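PDB 5EVG: francisella virulence factor from Francisella novicida, which is of unknown biochemical function but is named as a virulence factor of Francisella, and folds as a small domain with one helix packed on a mixed beta sheet. Local coordinates for residues T46-S51 / D61-E66. Residues are numbered along the deposited sequence; the frame is centred on the assembly and turned at random. Where two conformers were deposited one is given.
Sequences TSTHVS and DKNLKE
The hydroxyl of Thr46 reaches from the strand to the helix backbone: OG1 donates a hydrogen bond to the carbonyl O of Asn63, 3.0 Å away. The donor meets this oxygen at a wide tilt from the C=O direction, with a C=O...OG1 angle of 102°, and stands 43° above the carbonyl plane, not on a lone pair. It thus comes in from the flank of a helical carbonyl. The first torsion of Thr46 sets OG1 between the backbone N and the carbonyl carbon of its own residue, facing the helix. OG1 also lies 3.3 Å from Asn63 CB, and the two side chains pass alongside each other, pointing opposite ways. Threonine suits this place because its second branch is apolar: CG2 packs 3.7 Å from CG of Glu66. Glutamate fits opposite it, offering an aliphatic stem to the methyl while a bend at chi2 takes the carboxylate away from the strand, where Lys69 offers a long, weak ion pair. Strand 42-49 lies between strands 7-12 and 95-103 in a mixed sheet, and helix 56-73, which follows it in the chain, folds back across one face. The axes of strand 46-49 and helix 61-66 come within 7.6 Å and run roughly antiparallel, at 145°. Alternation along the strand gives the helix Thr46 and Thr48, while the CB of Ser47 points away from it. Asn63, short and polar, is buried between these threonines and also touches Val96 and Leu98 of strand 95-103; its side chain as a whole crosses Thr48 at a slant. Threonine serves at buried position 48 by pairing a hydroxyl, hydrogen-bonded to that of Thr6, with a methyl. Lys62 is exposed, and its CE comes loosely to within 4.3 Å of Thr48 CG2.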
loop_
_atom_site.group_PDB
_atom_site.type_symbol
_atom_site.label_atom_id
_atom_site.label_comp_id
_atom_site.label_asym_id
_atom_site.label_seq_id
_atom_site.Cartn_x
_atom_site.Cartn_y
_atom_site.Cartn_z
ATOM N N THR A 46 4.779 -1.081 -0.734
ATOM C CA THR A 46 5.141 -2.248 0.069
ATOM C C THR A 46 5.384 -3.441 -0.847
ATOM O O THR A 46 4.929 -3.463 -1.995
ATOM C CB THR A 46 4.064 -2.590 1.113
ATOM O OG1 THR A 46 2.861 -3.012 0.458
ATOM C CG2 THR A 46 3.774 -1.370 1.991
ATOM N N SER A 47 6.126 -4.432 -0.335
ATOM C CA SER A 47 6.570 -5.538 -1.167
ATOM C C SER A 47 6.846 -6.768 -0.307
ATOM O O SER A 47 7.327 -6.648 0.822
ATOM C CB SER A 47 7.837 -5.151 -1.941
ATOM O OG SER A 47 8.290 -6.211 -2.748
ATOM N N THR A 48 6.563 -7.952 -0.873
ATOM C CA THR A 48 6.878 -9.249 -0.272
ATOM C C THR A 48 7.265 -10.228 -1.376
ATOM O O THR A 48 6.609 -10.278 -2.425
ATOM C CB THR A 48 5.687 -9.827 0.517
ATOM O OG1 THR A 48 5.158 -8.825 1.388
ATOM C CG2 THR A 48 6.125 -11.029 1.373
ATOM N N HIS A 49 8.328 -10.993 -1.137
ATOM C CA HIS A 49 8.738 -12.013 -2.092
ATOM C C HIS A 49 7.663 -13.087 -2.225
ATOM O O HIS A 49 6.944 -13.400 -1.274
ATOM C CB HIS A 49 10.060 -12.649 -1.666
ATOM C CG HIS A 49 10.451 -13.821 -2.507
ATOM N ND1 HIS A 49 11.042 -13.683 -3.743
ATOM C CD2 HIS A 49 10.291 -15.152 -2.312
ATOM C CE1 HIS A 49 11.255 -14.878 -4.264
ATOM N NE2 HIS A 49 10.804 -15.787 -3.418
ATOM N N VAL A 50 7.566 -13.671 -3.417
ATOM C CA VAL A 50 6.575 -14.697 -3.711
ATOM C C VAL A 50 7.261 -15.861 -4.421
ATOM O O VAL A 50 8.081 -15.654 -5.325
ATOM C CB VAL A 50 5.407 -14.129 -4.548
ATOM C CG1 VAL A 50 5.899 -13.475 -5.832
ATOM C CG2 VAL A 50 4.381 -15.204 -4.837
ATOM N N SER A 51 6.949 -17.083 -3.994
ATOM C CA SER A 51 7.465 -18.274 -4.659
ATOM C C SER A 51 6.372 -19.186 -5.198
ATOM O O SER A 51 6.695 -20.212 -5.807
ATOM C CB SER A 51 8.388 -19.065 -3.716
ATOM O OG SER A 51 8.201 -18.711 -2.357
ATOM N N ASP A 61 -2.707 -9.114 0.513
ATOM C CA ASP A 61 -3.257 -8.711 1.802
ATOM C C ASP A 61 -2.147 -8.365 2.787
ATOM O O ASP A 61 -2.272 -7.405 3.551
ATOM C CB ASP A 61 -4.162 -9.811 2.365
ATOM C CG ASP A 61 -5.563 -9.766 1.791
ATOM O OD1 ASP A 61 -6.044 -8.645 1.479
ATOM O OD2 ASP A 61 -6.185 -10.844 1.656
ATOM N N LYS A 62 -1.045 -9.127 2.778
ATOM C CA LYS A 62 0.097 -8.807 3.638
ATOM C C LYS A 62 0.685 -7.437 3.289
ATOM O O LYS A 62 1.027 -6.640 4.177
ATOM C CB LYS A 62 1.164 -9.890 3.492
ATOM C CG LYS A 62 2.230 -9.897 4.580
ATOM C CD LYS A 62 2.901 -11.271 4.673
ATOM C CE LYS A 62 4.312 -11.202 5.270
ATOM N NZ LYS A 62 4.367 -10.470 6.567
ATOM N N ASN A 63 0.867 -7.177 1.994
ATOM C CA ASN A 63 1.278 -5.856 1.521
ATOM C C ASN A 63 0.325 -4.776 2.011
ATOM O O ASN A 63 0.753 -3.702 2.458
ATOM C CB ASN A 63 1.281 -5.832 -0.004
ATOM C CG ASN A 63 2.461 -6.591 -0.600
ATOM O OD1 ASN A 63 2.536 -6.789 -1.814
ATOM N ND2 ASN A 63 3.391 -6.979 0.240
ATOM N N LEU A 64 -0.975 -5.031 1.896
ATOM C CA LEU A 64 -1.958 -4.022 2.286
ATOM C C LEU A 64 -1.923 -3.765 3.787
ATOM O O LEU A 64 -2.077 -2.619 4.225
ATOM C CB LEU A 64 -3.349 -4.460 1.843
ATOM C CG LEU A 64 -4.498 -3.518 2.179
ATOM C CD1 LEU A 64 -4.197 -2.106 1.612
ATOM C CD2 LEU A 64 -5.804 -4.099 1.640
ATOM N N LYS A 65 -1.704 -4.817 4.592
ATOM C CA LYS A 65 -1.611 -4.635 6.040
ATOM C C LYS A 65 -0.477 -3.686 6.398
ATOM O O LYS A 65 -0.645 -2.804 7.246
ATOM C CB LYS A 65 -1.417 -5.988 6.743
ATOM C CG LYS A 65 -1.424 -5.905 8.268
ATOM C CD LYS A 65 -1.180 -7.293 8.906
ATOM C CE LYS A 65 -1.293 -7.254 10.405
ATOM N NZ LYS A 65 -1.085 -8.630 10.959
ATOM N N GLU A 66 0.689 -3.853 5.753
ATOM C CA GLU A 66 1.819 -2.968 6.019
ATOM C C GLU A 66 1.526 -1.555 5.521
ATOM O O GLU A 66 1.911 -0.566 6.159
ATOM C CB GLU A 66 3.083 -3.523 5.360
ATOM C CG GLU A 66 4.310 -2.619 5.425
ATOM C CD GLU A 66 4.849 -2.434 6.832
ATOM O OE1 GLU A 66 4.422 -3.164 7.752
ATOM O OE2 GLU A 66 5.721 -1.563 7.012
#